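Local coordinates for iron-binding protein (PDB 4M7O) that probably binds iron, perhaps as a chelate, as the solute-binding component of an ABC-type uptake system in Staphylococcus epidermidis, at residues A[37-50]-A[58-70]. Residues are numbered along the deposited sequence; the frame is centred on the assembly and turned at random.
Sequences YRLGIGEDIVGVST and VKKGKKQFDAMNL
Lys-62, in the turn just before edge strand 63-65, reaches across to Tyr-37 at the end of helix 30-38, where the first lobe of this periplasmic-binding-protein fold pairs strand 63-65 in parallel with its neighbour 45-49. Strand 45-49 lies between 63-65 and 25-27 in the five-stranded sheet. Val-46 O accepts from Lys-63 N, Lys-63 O from Val-48 N (2.8 Å), Val-48 O from Phe-65 N, and Phe-65 O from Thr-50 N, the last donor standing above the carbonyl plane. The Lys-62 chain runs extended, with CD against Val-48 CG1 (3.5 Å) and near Ile-45 CG2, then bends at its last torsion (chi4 53°), swinging NZ to the tyrosine. There the ammonium meets Tyr-37 OH (2.7 Å) at the ring edge and in its plane; a second bond, to Val-58 O, ties it back to its own segment. These two bonds fix the lysine end, and its charge would probably polarise the phenol. Val-58 CG2 packs obliquely against Tyr-37 CE1 (3.7 Å), while Gly-42 CA sits over the centre of one ring face. At the edge of the Phe-65 ring, near its plane, Gly-47 CA lies 4.0 Å from Phe-65 CE2, a close fit at a residue without a side chain; Ile-26 of the neighbouring strand also touches this ring. Further along, Lys-59 stretches past Val-48 CG2 and gives its NZ to Thr-50 O (2.6 Å), coming from above the carbonyl plane. A water hydrogen-bonded to Thr-50 OG1 (2.8 Å) also accepts from Ala-67 N, bridging the two segments.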
ATOM      1  N   TYR A  37      12.867   8.905  -6.243  1.00 25.38           N
ATOM      2  CA  TYR A  37      12.984   9.259  -7.655  1.00 29.94           C
ATOM      3  C   TYR A  37      12.147  10.499  -7.942  1.00 30.58           C
ATOM      4  O   TYR A  37      12.591  11.381  -8.673  1.00 28.38           O
ATOM      5  CB  TYR A  37      12.550   8.094  -8.556  1.00 28.09           C
ATOM      6  CG  TYR A  37      13.693   7.253  -9.083  1.00 31.13           C
ATOM      7  CD1 TYR A  37      14.231   6.226  -8.330  1.00 27.52           C
ATOM      8  CD2 TYR A  37      14.221   7.481 -10.345  1.00 35.23           C
ATOM      9  CE1 TYR A  37      15.244   5.450  -8.816  1.00 31.95           C
ATOM     10  CE2 TYR A  37      15.254   6.714 -10.830  1.00 35.20           C
ATOM     11  CZ  TYR A  37      15.761   5.700 -10.061  1.00 34.40           C
ATOM     12  OH  TYR A  37      16.795   4.930 -10.529  1.00 37.40           O
ATOM     13  N   ARG A  38      10.949  10.583  -7.359  1.00 27.12           N
ATOM     14  CA  ARG A  38      10.071  11.737  -7.631  1.00 30.17           C
ATOM     15  C   ARG A  38      10.609  13.017  -6.973  1.00 33.70           C
ATOM     16  O   ARG A  38      10.229  14.125  -7.338  1.00 38.30           O
ATOM     17  CB  ARG A  38       8.620  11.458  -7.207  1.00 29.25           C
ATOM     18  CG  ARG A  38       7.883  10.434  -8.088  1.00 29.14           C
ATOM     19  CD  ARG A  38       7.706  10.924  -9.537  1.00 31.66           C
ATOM     20  NE  ARG A  38       6.993  12.194  -9.596  1.00 35.86           N
ATOM     21  CZ  ARG A  38       5.670  12.329  -9.471  1.00 46.41           C
ATOM     22  NH1 ARG A  38       4.899  11.269  -9.279  1.00 39.15           N
ATOM     23  NH2 ARG A  38       5.112  13.529  -9.538  1.00 55.59           N
ATOM     24  N   LEU A  39      11.514  12.856  -6.016  1.00 37.23           N
ATOM     25  CA  LEU A  39      12.156  14.001  -5.373  1.00 40.95           C
ATOM     26  C   LEU A  39      13.374  14.475  -6.163  1.00 41.14           C
ATOM     27  O   LEU A  39      13.972  15.507  -5.829  1.00 36.59           O
ATOM     28  CB  LEU A  39      12.563  13.673  -3.928  1.00 33.12           C
ATOM     29  CG  LEU A  39      11.395  13.422  -2.964  1.00 38.04           C
ATOM     30  CD1 LEU A  39      11.886  13.267  -1.528  1.00 39.97           C
ATOM     31  CD2 LEU A  39      10.371  14.536  -3.061  1.00 37.39           C
ATOM     32  N   GLY A  40      13.731  13.731  -7.211  1.00 38.29           N
ATOM     33  CA  GLY A  40      14.815  14.133  -8.096  1.00 40.83           C
ATOM     34  C   GLY A  40      16.161  13.560  -7.679  1.00 34.04           C
ATOM     35  O   GLY A  40      17.199  13.937  -8.219  1.00 38.79           O
ATOM     36  N   ILE A  41      16.155  12.636  -6.726  1.00 39.26           N
ATOM     37  CA  ILE A  41      17.419  12.095  -6.237  1.00 41.21           C
ATOM     38  C   ILE A  41      17.598  10.601  -6.507  1.00 37.75           C
ATOM     39  O   ILE A  41      18.320   9.920  -5.782  1.00 36.14           O
ATOM     40  CB  ILE A  41      17.671  12.442  -4.735  1.00 39.13           C
ATOM     41  CG1 ILE A  41      16.536  11.938  -3.843  1.00 42.69           C
ATOM     42  CG2 ILE A  41      17.842  13.948  -4.549  1.00 38.83           C
ATOM     43  CD1 ILE A  41      16.729  12.294  -2.372  1.00 38.36           C
ATOM     44  N   GLY A  42      16.957  10.098  -7.559  1.00 36.83           N
ATOM     45  CA  GLY A  42      17.145   8.713  -7.957  1.00 39.31           C
ATOM     46  C   GLY A  42      18.595   8.388  -8.279  1.00 37.13           C
ATOM     47  O   GLY A  42      19.064   7.260  -8.054  1.00 30.78           O
ATOM     48  N   GLU A  43      19.318   9.380  -8.787  1.00 32.91           N
ATOM     49  CA  GLU A  43      20.727   9.203  -9.119  1.00 41.08           C
ATOM     50  C   GLU A  43      21.622   9.133  -7.889  1.00 38.48           C
ATOM     51  O   GLU A  43      22.838   8.971  -8.017  1.00 41.50           O
ATOM     52  CB  GLU A  43      21.203  10.331 -10.036  1.00 42.86           C
ATOM     53  CG  GLU A  43      20.324  10.524 -11.264  1.00 51.88           C
ATOM     54  N   ASP A  44      21.042   9.256  -6.700  1.00 42.68           N
ATOM     55  CA  ASP A  44      21.849   9.193  -5.480  1.00 40.82           C
ATOM     56  C   ASP A  44      21.655   7.859  -4.771  1.00 34.80           C
ATOM     57  O   ASP A  44      22.180   7.637  -3.680  1.00 38.24           O
ATOM     58  CB  ASP A  44      21.526  10.370  -4.544  1.00 43.54           C
ATOM     59  CG  ASP A  44      21.771  11.732  -5.199  1.00 48.08           C
ATOM     60  OD1 ASP A  44      22.758  11.870  -5.957  1.00 40.36           O
ATOM     61  OD2 ASP A  44      20.972  12.665  -4.963  1.00 50.92           O
ATOM     62  N   ILE A  45      20.911   6.968  -5.415  1.00 30.75           N
ATOM     63  CA  ILE A  45      20.553   5.676  -4.840  1.00 31.44           C
ATOM     64  C   ILE A  45      21.542   4.631  -5.336  1.00 31.89           C
ATOM     65  O   ILE A  45      21.739   4.497  -6.555  1.00 27.30           O
ATOM     66  CB  ILE A  45      19.112   5.273  -5.269  1.00 27.43           C
ATOM     67  CG1 ILE A  45      18.084   6.245  -4.680  1.00 30.38           C
ATOM     68  CG2 ILE A  45      18.783   3.875  -4.819  1.00 29.87           C
ATOM     69  CD1 ILE A  45      16.682   6.076  -5.258  1.00 21.40           C
ATOM     70  N   VAL A  46      22.178   3.907  -4.410  1.00 31.25           N
ATOM     71  CA  VAL A  46      23.178   2.901  -4.791  1.00 32.05           C
ATOM     72  C   VAL A  46      22.636   1.483  -4.673  1.00 32.25           C
ATOM     73  O   VAL A  46      23.202   0.539  -5.237  1.00 34.72           O
ATOM     74  CB  VAL A  46      24.495   3.004  -3.960  1.00 36.56           C
ATOM     75  CG1 VAL A  46      25.236   4.275  -4.294  1.00 40.32           C
ATOM     76  CG2 VAL A  46      24.195   2.957  -2.472  1.00 34.88           C
ATOM     77  N   GLY A  47      21.541   1.341  -3.933  1.00 30.34           N
ATOM     78  CA  GLY A  47      20.940   0.046  -3.693  1.00 25.43           C
ATOM     79  C   GLY A  47      19.426   0.127  -3.549  1.00 25.31           C
ATOM     80  O   GLY A  47      18.873   1.111  -3.016  1.00 26.50           O
ATOM     81  N   VAL A  48      18.744  -0.910  -4.023  1.00 28.64           N
ATOM     82  CA  VAL A  48      17.295  -1.008  -3.848  1.00 29.30           C
ATOM     83  C   VAL A  48      17.005  -2.420  -3.398  1.00 30.86           C
ATOM     84  O   VAL A  48      17.924  -3.215  -3.229  1.00 32.50           O
ATOM     85  CB  VAL A  48      16.547  -0.703  -5.158  1.00 29.83           C
ATOM     86  CG1 VAL A  48      16.707   0.761  -5.519  1.00 28.76           C
ATOM     87  CG2 VAL A  48      17.093  -1.577  -6.291  1.00 30.55           C
ATOM     88  N   SER A  49      15.739  -2.749  -3.201  1.00 29.31           N
ATOM     89  CA  SER A  49      15.414  -4.101  -2.785  1.00 29.20           C
ATOM     90  C   SER A  49      15.200  -4.983  -4.004  1.00 33.81           C
ATOM     91  O   SER A  49      15.025  -4.499  -5.124  1.00 36.39           O
ATOM     92  CB  SER A  49      14.172  -4.117  -1.901  1.00 32.16           C
ATOM     93  OG  SER A  49      12.998  -4.179  -2.682  1.00 33.83           O
ATOM     94  N   THR A  50      15.195  -6.286  -3.777  1.00 34.23           N
ATOM     95  CA  THR A  50      15.037  -7.243  -4.861  1.00 34.78           C
ATOM     96  C   THR A  50      13.653  -7.209  -5.479  1.00 35.69           C
ATOM     97  O   THR A  50      13.430  -7.824  -6.522  1.00 43.68           O
ATOM     98  CB  THR A  50      15.277  -8.646  -4.345  1.00 40.70           C
ATOM     99  OG1 THR A  50      14.588  -8.786  -3.095  1.00 42.07           O
ATOM    100  CG2 THR A  50      16.781  -8.880  -4.139  1.00 39.20           C
ATOM    101  N   VAL A  58      14.701   0.472 -12.704  1.00 37.02           N
ATOM    102  CA  VAL A  58      15.212   1.009 -11.439  1.00 31.80           C
ATOM    103  C   VAL A  58      16.378   0.190 -10.874  1.00 31.04           C
ATOM    104  O   VAL A  58      17.282   0.736 -10.235  1.00 30.07           O
ATOM    105  CB  VAL A  58      14.102   1.142 -10.372  1.00 38.12           C
ATOM    106  CG1 VAL A  58      13.495  -0.222 -10.042  1.00 35.93           C
ATOM    107  CG2 VAL A  58      14.639   1.814  -9.119  1.00 37.78           C
ATOM    108  N   LYS A  59      16.375  -1.112 -11.143  1.00 27.85           N
ATOM    109  CA  LYS A  59      17.364  -2.008 -10.554  1.00 33.03           C
ATOM    110  C   LYS A  59      18.730  -1.957 -11.247  1.00 35.00           C
ATOM    111  O   LYS A  59      19.734  -2.342 -10.658  1.00 36.05           O
ATOM    112  CB  LYS A  59      16.849  -3.446 -10.573  1.00 36.15           C
ATOM    113  CG  LYS A  59      15.771  -3.760  -9.541  1.00 42.14           C
ATOM    114  CD  LYS A  59      15.243  -5.160  -9.803  1.00 44.22           C
ATOM    115  CE  LYS A  59      14.658  -5.794  -8.570  1.00 41.77           C
ATOM    116  NZ  LYS A  59      14.292  -7.202  -8.880  1.00 46.23           N
ATOM    117  N   LYS A  60      18.759  -1.507 -12.496  1.00 33.66           N
ATOM    118  CA  LYS A  60      19.998  -1.466 -13.270  1.00 40.24           C
ATOM    119  C   LYS A  60      20.976  -0.422 -12.730  1.00 34.11           C
ATOM    120  O   LYS A  60      20.597   0.725 -12.447  1.00 34.26           O
ATOM    121  CB  LYS A  60      19.700  -1.221 -14.753  1.00 43.96           C
ATOM    122  CG  LYS A  60      18.803  -2.302 -15.361  1.00 52.30           C
ATOM    123  CD  LYS A  60      18.542  -2.074 -16.846  1.00 60.29           C
ATOM    124  N   GLY A  61      22.234  -0.825 -12.577  1.00 32.19           N
ATOM    125  CA  GLY A  61      23.238   0.071 -12.035  1.00 28.71           C
ATOM    126  C   GLY A  61      23.060   0.302 -10.544  1.00 31.28           C
ATOM    127  O   GLY A  61      23.524   1.320 -10.010  1.00 33.64           O
ATOM    128  N   LYS A  62      22.406  -0.644  -9.862  1.00 38.56           N
ATOM    129  CA  LYS A  62      22.237  -0.587  -8.401  1.00 36.41           C
ATOM    130  C   LYS A  62      22.522  -1.935  -7.741  1.00 33.75           C
ATOM    131  O   LYS A  62      22.371  -2.976  -8.380  1.00 34.69           O
ATOM    132  CB  LYS A  62      20.795  -0.160  -8.033  1.00 31.62           C
ATOM    133  CG  LYS A  62      20.363   1.177  -8.630  1.00 32.56           C
ATOM    134  CD  LYS A  62      19.109   1.708  -7.950  1.00 31.73           C
ATOM    135  CE  LYS A  62      18.761   3.080  -8.502  1.00 36.12           C
ATOM    136  NZ  LYS A  62      18.651   3.110  -9.990  1.00 34.81           N
ATOM    137  N   LYS A  63      22.911  -1.913  -6.465  1.00 37.13           N
ATOM    138  CA  LYS A  63      22.948  -3.126  -5.652  1.00 37.22           C
ATOM    139  C   LYS A  63      21.512  -3.531  -5.281  1.00 38.86           C
ATOM    140  O   LYS A  63      20.666  -2.675  -5.023  1.00 33.17           O
ATOM    141  CB  LYS A  63      23.740  -2.886  -4.364  1.00 36.74           C
ATOM    142  CG  LYS A  63      25.193  -2.511  -4.572  1.00 40.37           C
ATOM    143  CD  LYS A  63      25.988  -3.677  -5.120  1.00 47.40           C
ATOM    144  CE  LYS A  63      27.290  -3.201  -5.743  1.00 55.11           C
ATOM    145  NZ  LYS A  63      28.144  -4.348  -6.127  1.00 59.96           N
ATOM    146  N   GLN A  64      21.243  -4.833  -5.264  1.00 37.20           N
ATOM    147  CA  GLN A  64      19.938  -5.343  -4.866  1.00 38.12           C
ATOM    148  C   GLN A  64      20.020  -6.063  -3.532  1.00 40.87           C
ATOM    149  O   GLN A  64      20.881  -6.923  -3.334  1.00 48.87           O
ATOM    150  CB  GLN A  64      19.425  -6.321  -5.908  1.00 41.93           C
ATOM    151  CG  GLN A  64      18.979  -5.691  -7.199  1.00 47.76           C
ATOM    152  CD  GLN A  64      18.319  -6.703  -8.098  1.00 52.50           C
ATOM    153  OE1 GLN A  64      17.341  -7.357  -7.707  1.00 50.10           O
ATOM    154  NE2 GLN A  64      18.862  -6.865  -9.300  1.00 46.58           N
ATOM    155  N   PHE A  65      19.117  -5.719  -2.623  1.00 34.19           N
ATOM    156  CA  PHE A  65      19.108  -6.328  -1.305  1.00 34.59           C
ATOM    157  C   PHE A  65      17.792  -7.043  -1.049  1.00 40.50           C
ATOM    158  O   PHE A  65      16.716  -6.550  -1.422  1.00 33.44           O
ATOM    159  CB  PHE A  65      19.347  -5.265  -0.238  1.00 35.81           C
ATOM    160  CG  PHE A  65      20.684  -4.603  -0.358  1.00 32.30           C
ATOM    161  CD1 PHE A  65      21.822  -5.233   0.112  1.00 36.90           C
ATOM    162  CD2 PHE A  65      20.818  -3.368  -0.981  1.00 31.13           C
ATOM    163  CE1 PHE A  65      23.088  -4.639  -0.011  1.00 37.64           C
ATOM    164  CE2 PHE A  65      22.084  -2.766  -1.109  1.00 34.49           C
ATOM    165  CZ  PHE A  65      23.213  -3.405  -0.625  1.00 38.00           C
ATOM    166  N   ASP A  66      17.884  -8.218  -0.434  1.00 39.00           N
ATOM    167  CA  ASP A  66      16.697  -8.939   0.002  1.00 39.56           C
ATOM    168  C   ASP A  66      16.361  -8.420   1.383  1.00 37.20           C
ATOM    169  O   ASP A  66      17.059  -8.743   2.341  1.00 36.19           O
ATOM    170  CB  ASP A  66      16.995 -10.435   0.083  1.00 43.56           C
ATOM    171  CG  ASP A  66      15.754 -11.268   0.339  1.00 43.39           C
ATOM    172  OD1 ASP A  66      14.715 -10.719   0.794  1.00 41.48           O
ATOM    173  OD2 ASP A  66      15.820 -12.490   0.083  1.00 42.72           O
ATOM    174  N   ALA A  67      15.297  -7.629   1.492  1.00 32.46           N
ATOM    175  CA  ALA A  67      14.931  -7.007   2.762  1.00 32.11           C
ATOM    176  C   ALA A  67      14.579  -8.030   3.840  1.00 33.68           C
ATOM    177  O   ALA A  67      14.615  -7.712   5.041  1.00 33.54           O
ATOM    178  CB  ALA A  67      13.781  -6.040   2.563  1.00 34.79           C
HETATM  179  N   MSE A  68      14.234  -9.248   3.423  1.00 35.08           N
HETATM  180  CA  MSE A  68      13.860 -10.293   4.377  1.00 38.46           C
HETATM  181  C   MSE A  68      15.075 -11.100   4.798  1.00 40.50           C
HETATM  182  O   MSE A  68      15.066 -11.761   5.837  1.00 42.05           O
HETATM  183  CB  MSE A  68      12.792 -11.218   3.794  1.00 38.06           C
HETATM  184  CG  MSE A  68      11.412 -10.575   3.697  1.00 36.36           C
HETATM  185 SE   MSE A  68      10.712 -10.031   5.443  0.55 39.05          SE
HETATM  186  CE  MSE A  68      10.778 -11.760   6.323  1.00 40.93           C
ATOM    187  N   ASN A  69      16.126 -11.027   3.992  1.00 39.64           N
ATOM    188  CA  ASN A  69      17.334 -11.800   4.245  1.00 42.67           C
ATOM    189  C   ASN A  69      18.576 -10.944   3.982  1.00 46.12           C
ATOM    190  O   ASN A  69      19.399 -11.277   3.130  1.00 49.43           O
ATOM    191  CB  ASN A  69      17.330 -13.059   3.364  1.00 63.83           C
ATOM    192  CG  ASN A  69      16.147 -13.993   3.667  1.00 70.17           C
ATOM    193  OD1 ASN A  69      15.257 -14.182   2.827  1.00 69.52           O
ATOM    194  ND2 ASN A  69      16.140 -14.584   4.871  1.00 66.07           N
ATOM    195  N   LEU A  70      18.700  -9.835   4.712  1.00 40.03           N
ATOM    196  CA  LEU A  70      19.699  -8.811   4.396  1.00 38.89           C
ATOM    197  C   LEU A  70      21.125  -9.280   4.616  1.00 52.09           C
ATOM    198  O   LEU A  70      21.456  -9.787   5.688  1.00 60.22           O
ATOM    199  CB  LEU A  70      19.459  -7.532   5.202  1.00 41.98           C
ATOM    200  CG  LEU A  70      18.346  -6.603   4.712  1.00 39.16           C
ATOM    201  CD1 LEU A  70      18.200  -5.416   5.656  1.00 41.06           C
ATOM    202  CD2 LEU A  70      18.612  -6.118   3.294  1.00 32.54           C
TER
HETATM  203  O   HOH W   1      13.469  -7.358  -0.976  1.00 32.39           O